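Long-range contacts in alpha-L-rhamnosidase (Streptomyces avermitilis, PDB 3W5M), which removes terminal alpha-L-rhamnose residues from citrus flavonoid glycosides and from the arabinogalactan-protein gum arabic: residues D477-I482 with H593-F598; G622-V627 with A658-K663. All coordinates share one frame; numbering follows the deposited sequence.

Contact 1: D477-I482 with H593-F598; sequences DGPVRI and HTSAPF
Arg481 and His593 pair through their backbones where strand 480-493 begins and strand 587-594 ends; beyond this antiparallel pair, two hydroxyls and the Ser595 backbone N-H take up the bonding. In this hydrogen-bonded pair Arg481 N lies 2.9 Å from His593 O, and His593 N donates to Arg481 O. Val480 and Thr594 form the next, non-hydrogen-bonded pair, where Val480 CA sits 3.2 Å from His593 O in a CH...O contact.

Pro479 O takes two hydrogen bonds from one residue: Ser595 OG approaches in the carbonyl plane, on a lone pair, at 2.7 Å, while Ser595 N reaches the same oxygen at 3.0 Å from above that plane. Thr594 OG1, anti to its backbone N (chi1 -171°), donates to Gly478 O at 2.7 Å. A water links the same OG1 to Gly478 N, so one hydroxyl serves both polar backbone atoms of the glycine.

Ser595 also meets a charged side chain. Ser595 OG lies over one face of the Arg481 guanidinium, toward the rim and 3.7 Å from Arg481 NH1, while Arg481 NE forms a salt bridge with Asp341. An alanine in place of Arg481 would probably leave Asp341 without this ionic partner and uncover the side of Ser595 on which the guanidinium rests.

Ser595 centres an inverse gamma turn, and with it the chain leaves an antiparallel strand pair of a mixed sheet that probably belongs to the concanavalin-like beta-sandwich of this family 78 glycoside hydrolase.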
ATOM      1  N   ASP A 477       0.430  10.837   5.497  1.00 19.60           N
ATOM      2  CA  ASP A 477      -0.748   9.983   5.287  1.00 19.36           C
ATOM      3  C   ASP A 477      -1.265   9.437   6.631  1.00 19.12           C
ATOM      4  O   ASP A 477      -0.558   9.523   7.638  1.00 18.64           O
ATOM      5  CB  ASP A 477      -0.395   8.831   4.320  1.00 21.15           C
ATOM      6  CG  ASP A 477       0.875   8.030   4.735  1.00 23.45           C
ATOM      7  OD1 ASP A 477       1.886   8.541   5.328  1.00 25.03           O
ATOM      8  OD2 ASP A 477       0.875   6.828   4.405  1.00 27.79           O
ATOM      9  N   GLY A 478      -2.501   8.915   6.650  1.00 18.47           N
ATOM     10  CA  GLY A 478      -3.002   8.174   7.829  1.00 18.18           C
ATOM     11  C   GLY A 478      -2.223   6.907   8.031  1.00 16.86           C
ATOM     12  O   GLY A 478      -2.108   6.111   7.115  1.00 17.35           O
ATOM     13  N   PRO A 479      -1.689   6.700   9.243  1.00 18.36           N
ATOM     14  CA  PRO A 479      -1.011   5.476   9.600  1.00 17.45           C
ATOM     15  C   PRO A 479      -1.889   4.266   9.299  1.00 16.45           C
ATOM     16  O   PRO A 479      -3.119   4.351   9.351  1.00 15.88           O
ATOM     17  CB  PRO A 479      -0.846   5.625  11.109  1.00 20.07           C
ATOM     18  CG  PRO A 479      -0.683   7.105  11.311  1.00 21.56           C
ATOM     19  CD  PRO A 479      -1.713   7.666  10.364  1.00 20.31           C
ATOM     20  N   VAL A 480      -1.275   3.168   8.907  1.00 16.82           N
ATOM     21  CA  VAL A 480      -2.013   1.945   8.650  1.00 16.89           C
ATOM     22  C   VAL A 480      -2.561   1.471  10.004  1.00 17.46           C
ATOM     23  O   VAL A 480      -1.822   1.437  10.982  1.00 18.92           O
ATOM     24  CB  VAL A 480      -1.070   0.873   8.072  1.00 16.56           C
ATOM     25  CG1 VAL A 480      -1.738  -0.508   8.051  1.00 18.51           C
ATOM     26  CG2 VAL A 480      -0.623   1.264   6.651  1.00 16.92           C
ATOM     27  N   ARG A 481      -3.858   1.156  10.051  1.00 18.06           N
ATOM     28  CA  ARG A 481      -4.452   0.638  11.303  1.00 18.04           C
ATOM     29  C   ARG A 481      -5.441  -0.452  10.947  1.00 18.67           C
ATOM     30  O   ARG A 481      -5.857  -0.548   9.803  1.00 18.02           O
ATOM     31  CB  ARG A 481      -5.168   1.750  12.113  1.00 18.39           C
ATOM     32  CG  ARG A 481      -4.224   2.865  12.572  1.00 18.65           C
ATOM     33  CD  ARG A 481      -4.994   3.990  13.243  1.00 19.78           C
ATOM     34  NE  ARG A 481      -4.021   4.998  13.601  1.00 21.15           N
ATOM     35  CZ  ARG A 481      -4.266   6.285  13.724  1.00 22.48           C
ATOM     36  NH1 ARG A 481      -5.486   6.767  13.543  1.00 25.03           N
ATOM     37  NH2 ARG A 481      -3.263   7.082  14.034  1.00 25.90           N
ATOM     38  N   ILE A 482      -5.773  -1.317  11.915  1.00 18.47           N
ATOM     39  CA  ILE A 482      -6.832  -2.326  11.700  1.00 18.06           C
ATOM     40  C   ILE A 482      -8.157  -1.589  11.644  1.00 19.23           C
ATOM     41  O   ILE A 482      -8.486  -0.804  12.553  1.00 21.30           O
ATOM     42  CB  ILE A 482      -6.826  -3.383  12.832  1.00 19.18           C
ATOM     43  CG1 ILE A 482      -5.495  -4.143  12.792  1.00 21.25           C
ATOM     44  CG2 ILE A 482      -8.044  -4.330  12.745  1.00 20.28           C
ATOM     45  CD1 ILE A 482      -5.234  -4.971  14.024  1.00 23.47           C
ATOM     46  N   HIS A 593      -5.324  -0.985   6.644  1.00 17.45           N
ATOM     47  CA  HIS A 593      -5.080  -0.000   5.563  1.00 16.62           C
ATOM     48  C   HIS A 593      -4.883   1.370   6.164  1.00 17.10           C
ATOM     49  O   HIS A 593      -4.972   1.551   7.389  1.00 15.06           O
ATOM     50  CB  HIS A 593      -6.223   0.014   4.503  1.00 17.44           C
ATOM     51  CG  HIS A 593      -7.605   0.148   5.064  1.00 16.97           C
ATOM     52  ND1 HIS A 593      -8.121   1.349   5.513  1.00 16.14           N
ATOM     53  CD2 HIS A 593      -8.613  -0.758   5.171  1.00 17.64           C
ATOM     54  CE1 HIS A 593      -9.371   1.163   5.914  1.00 18.13           C
ATOM     55  NE2 HIS A 593      -9.694  -0.103   5.706  1.00 17.33           N
ATOM     56  N   THR A 594      -4.561   2.344   5.313  1.00 15.76           N
ATOM     57  CA  THR A 594      -4.486   3.719   5.778  1.00 17.26           C
ATOM     58  C   THR A 594      -5.727   4.168   6.581  1.00 17.60           C
ATOM     59  O   THR A 594      -6.875   3.837   6.236  1.00 17.31           O
ATOM     60  CB  THR A 594      -4.183   4.684   4.615  1.00 17.11           C
ATOM     61  OG1 THR A 594      -3.914   5.995   5.150  1.00 18.61           O
ATOM     62  CG2 THR A 594      -5.321   4.760   3.640  1.00 15.99           C
ATOM     63  N   SER A 595      -5.495   4.921   7.661  1.00 18.34           N
ATOM     64  CA  SER A 595      -6.586   5.354   8.530  1.00 18.77           C
ATOM     65  C   SER A 595      -7.215   6.567   7.908  1.00 20.69           C
ATOM     66  O   SER A 595      -6.873   7.704   8.247  1.00 22.39           O
ATOM     67  CB  SER A 595      -6.088   5.627   9.966  1.00 19.03           C
ATOM     68  OG  SER A 595      -4.837   6.363   9.973  1.00 20.45           O
ATOM     69  N   ALA A 596      -8.099   6.328   6.940  1.00 20.12           N
ATOM     70  CA  ALA A 596      -8.872   7.394   6.312  1.00 20.61           C
ATOM     71  C   ALA A 596     -10.299   6.899   6.231  1.00 20.53           C
ATOM     72  O   ALA A 596     -10.515   5.698   6.058  1.00 24.44           O
ATOM     73  CB  ALA A 596      -8.320   7.707   4.913  1.00 19.54           C
ATOM     74  N   PRO A 597     -11.287   7.803   6.388  1.00 19.91           N
ATOM     75  CA  PRO A 597     -12.688   7.392   6.360  1.00 20.14           C
ATOM     76  C   PRO A 597     -13.163   7.018   4.955  1.00 20.72           C
ATOM     77  O   PRO A 597     -12.627   7.519   3.955  1.00 19.50           O
ATOM     78  CB  PRO A 597     -13.448   8.651   6.829  1.00 19.95           C
ATOM     79  CG  PRO A 597     -12.496   9.793   6.652  1.00 21.41           C
ATOM     80  CD  PRO A 597     -11.111   9.234   6.721  1.00 20.64           C
ATOM     81  N   PHE A 598     -14.161   6.131   4.887  1.00 21.79           N
ATOM     82  CA  PHE A 598     -14.874   5.908   3.627  1.00 20.98           C
ATOM     83  C   PHE A 598     -15.840   7.062   3.414  1.00 20.87           C
ATOM     84  O   PHE A 598     -16.448   7.546   4.350  1.00 22.26           O
ATOM     85  CB  PHE A 598     -15.604   4.552   3.649  1.00 21.42           C
ATOM     86  CG  PHE A 598     -14.655   3.392   3.660  1.00 21.86           C
ATOM     87  CD1 PHE A 598     -14.160   2.897   4.876  1.00 22.12           C
ATOM     88  CD2 PHE A 598     -14.185   2.859   2.462  1.00 22.80           C
ATOM     89  CE1 PHE A 598     -13.221   1.867   4.871  1.00 23.01           C
ATOM     90  CE2 PHE A 598     -13.257   1.815   2.457  1.00 23.71           C
ATOM     91  CZ  PHE A 598     -12.779   1.324   3.669  1.00 22.64           C
TER
HETATM   92  O   HOH W   1      -4.277   8.677   4.467  1.00 18.51           O

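Contact 2: G622-V627 with A658-K663; sequences GNFLSV and ARFLTK
Phe624 stacks on Phe660 in a buried, largely aromatic contact between the loop that follows helix 607-622 and the first turns of helix 658-671. The rings form an offset stack, with the Phe624 and Phe660 centroids 4.6 Å apart and the planes 18° from parallel. Overlap is partial: Phe624 CD2 lies 3.5 Å from Phe660 CD2, which sits over the rim of the Phe624 ring. Phe624 CB adds a CH-pi contact over the face of Phe660, 4.3 Å from its centroid. A water lies over the centre of the opposite face, and Ser626 N meets the ring edge in its plane. With CG anti to the backbone N (chi1 -165°), Phe660 extends from its helix into the curve of the loop, where CZ also touches the backbone carbonyl carbons of Phe624 and Val627.

Both segments belong to the six-hairpin glycosidase domain, the (alpha/alpha)6 barrel that carries the catalytic site. The loop runs on to rhamnose-binding Asp630, whose side chain is about 8 Å from that of Val627.

Polar contacts gather on Ser626 O. Lys663 NZ donates to Ser626 O at 3.0 Å from above the carbonyl plane, and the water over Phe660 donates both to this oxygen and to Phe660 O. The ammonium group also forms a salt bridge with Asp667 and a hydrogen bond to Trp347 O, while Ser626 OG bonds to Trp347 N.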
ATOM      1  N   GLY A 622      -7.628  -2.476   0.008  1.00 17.92           N
ATOM      2  CA  GLY A 622      -6.589  -3.501   0.052  1.00 18.33           C
ATOM      3  C   GLY A 622      -5.245  -2.999  -0.450  1.00 20.86           C
ATOM      4  O   GLY A 622      -4.175  -3.501  -0.074  1.00 21.05           O
ATOM      5  N   ASN A 623      -5.299  -2.000  -1.324  1.00 18.84           N
ATOM      6  CA  ASN A 623      -4.079  -1.480  -1.914  1.00 19.30           C
ATOM      7  C   ASN A 623      -3.700  -0.080  -1.442  1.00 19.78           C
ATOM      8  O   ASN A 623      -2.870   0.607  -2.091  1.00 22.08           O
ATOM      9  CB  ASN A 623      -4.261  -1.458  -3.431  1.00 19.52           C
ATOM     10  CG  ASN A 623      -4.133  -2.834  -4.031  1.00 20.39           C
ATOM     11  OD1 ASN A 623      -3.033  -3.367  -4.123  1.00 20.75           O
ATOM     12  ND2 ASN A 623      -5.261  -3.431  -4.410  1.00 21.64           N
ATOM     13  N   PHE A 624      -4.328   0.381  -0.367  1.00 19.55           N
ATOM     14  CA  PHE A 624      -4.007   1.700   0.182  1.00 18.69           C
ATOM     15  C   PHE A 624      -3.323   1.454   1.539  1.00 18.63           C
ATOM     16  O   PHE A 624      -3.844   1.821   2.580  1.00 19.66           O
ATOM     17  CB  PHE A 624      -5.272   2.547   0.320  1.00 19.25           C
ATOM     18  CG  PHE A 624      -5.543   3.449  -0.866  1.00 21.26           C
ATOM     19  CD1 PHE A 624      -5.236   3.039  -2.165  1.00 20.77           C
ATOM     20  CD2 PHE A 624      -6.137   4.712  -0.676  1.00 21.40           C
ATOM     21  CE1 PHE A 624      -5.498   3.872  -3.258  1.00 22.73           C
ATOM     22  CE2 PHE A 624      -6.394   5.536  -1.757  1.00 22.57           C
ATOM     23  CZ  PHE A 624      -6.085   5.114  -3.046  1.00 22.70           C
ATOM     24  N   LEU A 625      -2.154   0.815   1.504  1.00 18.98           N
ATOM     25  CA  LEU A 625      -1.317   0.539   2.684  1.00 20.41           C
ATOM     26  C   LEU A 625       0.047   1.191   2.486  1.00 19.03           C
ATOM     27  O   LEU A 625       0.896   0.655   1.780  1.00 20.74           O
ATOM     28  CB  LEU A 625      -1.110  -0.965   2.885  1.00 22.71           C
ATOM     29  CG  LEU A 625      -2.040  -1.788   3.747  1.00 24.33           C
ATOM     30  CD1 LEU A 625      -3.281  -2.122   2.893  1.00 25.56           C
ATOM     31  CD2 LEU A 625      -1.327  -3.075   4.191  1.00 23.25           C
ATOM     32  N   SER A 626       0.241   2.336   3.123  1.00 18.71           N
ATOM     33  CA  SER A 626       1.455   3.195   3.003  1.00 18.47           C
ATOM     34  C   SER A 626       1.695   3.819   1.599  1.00 18.10           C
ATOM     35  O   SER A 626       1.964   5.033   1.482  1.00 18.40           O
ATOM     36  CB  SER A 626       2.718   2.452   3.475  1.00 19.02           C
ATOM     37  OG  SER A 626       3.829   3.334   3.469  1.00 22.12           O
ATOM     38  N   VAL A 627       1.607   3.005   0.552  1.00 18.71           N
ATOM     39  CA  VAL A 627       1.661   3.538  -0.841  1.00 17.93           C
ATOM     40  C   VAL A 627       0.515   2.913  -1.625  1.00 18.51           C
ATOM     41  O   VAL A 627       0.043   1.820  -1.258  1.00 18.17           O
ATOM     42  CB  VAL A 627       3.014   3.253  -1.538  1.00 18.85           C
ATOM     43  CG1 VAL A 627       4.208   3.845  -0.757  1.00 21.16           C
ATOM     44  CG2 VAL A 627       3.214   1.777  -1.801  1.00 20.75           C
ATOM     45  N   ALA A 658      -6.985  12.403   0.039  1.00 18.66           N
ATOM     46  CA  ALA A 658      -6.093  13.563  -0.059  1.00 18.57           C
ATOM     47  C   ALA A 658      -4.775  13.389   0.677  1.00 16.95           C
ATOM     48  O   ALA A 658      -3.718  13.602   0.109  1.00 18.20           O
ATOM     49  CB  ALA A 658      -6.797  14.825   0.411  1.00 19.80           C
ATOM     50  N   ARG A 659      -4.808  13.028   1.960  1.00 17.02           N
ATOM     51  CA  ARG A 659      -3.552  12.888   2.665  1.00 16.53           C
ATOM     52  C   ARG A 659      -2.730  11.737   2.040  1.00 17.15           C
ATOM     53  O   ARG A 659      -1.500  11.841   1.910  1.00 16.71           O
ATOM     54  CB  ARG A 659      -3.805  12.585   4.142  1.00 15.37           C
ATOM     55  CG  ARG A 659      -4.403  13.753   4.948  1.00 15.69           C
ATOM     56  CD  ARG A 659      -4.673  13.276   6.387  1.00 16.04           C
ATOM     57  NE  ARG A 659      -5.742  12.273   6.367  1.00 17.71           N
ATOM     58  CZ  ARG A 659      -5.821  11.229   7.208  1.00 18.24           C
ATOM     59  NH1 ARG A 659      -4.911  11.038   8.151  1.00 17.65           N
ATOM     60  NH2 ARG A 659      -6.824  10.360   7.075  1.00 19.66           N
ATOM     61  N   PHE A 660      -3.411  10.643   1.664  1.00 16.88           N
ATOM     62  CA  PHE A 660      -2.713   9.439   1.182  1.00 16.41           C
ATOM     63  C   PHE A 660      -1.998   9.728  -0.139  1.00 17.27           C
ATOM     64  O   PHE A 660      -0.817   9.422  -0.285  1.00 15.37           O
ATOM     65  CB  PHE A 660      -3.687   8.260   0.992  1.00 17.09           C
ATOM     66  CG  PHE A 660      -2.995   6.913   0.838  1.00 17.77           C
ATOM     67  CD1 PHE A 660      -2.370   6.286   1.943  1.00 17.45           C
ATOM     68  CD2 PHE A 660      -2.970   6.275  -0.395  1.00 18.47           C
ATOM     69  CE1 PHE A 660      -1.741   5.045   1.801  1.00 17.68           C
ATOM     70  CE2 PHE A 660      -2.341   5.039  -0.551  1.00 18.24           C
ATOM     71  CZ  PHE A 660      -1.730   4.422   0.555  1.00 18.24           C
ATOM     72  N   LEU A 661      -2.718  10.324  -1.080  1.00 17.25           N
ATOM     73  CA  LEU A 661      -2.108  10.613  -2.389  1.00 17.32           C
ATOM     74  C   LEU A 661      -1.211  11.842  -2.388  1.00 17.36           C
ATOM     75  O   LEU A 661      -0.267  11.886  -3.157  1.00 17.75           O
ATOM     76  CB  LEU A 661      -3.158  10.643  -3.520  1.00 17.87           C
ATOM     77  CG  LEU A 661      -3.867   9.290  -3.590  1.00 18.42           C
ATOM     78  CD1 LEU A 661      -5.016   9.444  -4.572  1.00 19.14           C
ATOM     79  CD2 LEU A 661      -2.927   8.141  -3.974  1.00 18.73           C
ATOM     80  N   THR A 662      -1.481  12.819  -1.519  1.00 17.52           N
ATOM     81  CA  THR A 662      -0.501  13.901  -1.246  1.00 18.97           C
ATOM     82  C   THR A 662       0.847  13.334  -0.849  1.00 18.73           C
ATOM     83  O   THR A 662       1.876  13.715  -1.399  1.00 17.56           O
ATOM     84  CB  THR A 662      -1.005  14.918  -0.183  1.00 17.88           C
ATOM     85  OG1 THR A 662      -2.210  15.525  -0.654  1.00 20.98           O
ATOM     86  CG2 THR A 662       0.037  16.020   0.082  1.00 21.11           C
ATOM     87  N   LYS A 663       0.843  12.416   0.118  1.00 18.50           N
ATOM     88  CA  LYS A 663       2.045  11.742   0.547  1.00 18.09           C
ATOM     89  C   LYS A 663       2.693  11.001  -0.632  1.00 17.93           C
ATOM     90  O   LYS A 663       3.905  11.114  -0.852  1.00 17.94           O
ATOM     91  CB  LYS A 663       1.712  10.740   1.677  1.00 17.96           C
ATOM     92  CG  LYS A 663       2.915  10.004   2.222  1.00 19.68           C
ATOM     93  CD  LYS A 663       3.129   8.716   1.468  1.00 21.21           C
ATOM     94  CE  LYS A 663       4.215   7.882   2.103  1.00 19.62           C
ATOM     95  NZ  LYS A 663       4.434   6.681   1.277  1.00 20.38           N
TER
HETATM   96  O   HOH W   2       0.818   6.960  -0.242  1.00 23.52           O

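How the contacts relate
Contact 1 closes before contact 2 opens along the chain, yet their centres lie only 8 Å apart. Contact 1 joins two strands of a mixed beta-sheet; contact 2 joins a loop and a helix of the (alpha/alpha)6 barrel. They meet directly: Thr594 N lies 2.9 Å from Phe624 O, a probable hydrogen bond, and Ser595 O is probably bonded to Arg659 NH2. Phe660 of contact 2 also packs on the Thr594 side chain. The end of strand 587-594 therefore rests on both segments of contact 2, and the two contacts together form part of the junction between this beta-sheet region and the catalytic barrel, contact 2 also lying near rhamnose-binding Asp630 and Asp643.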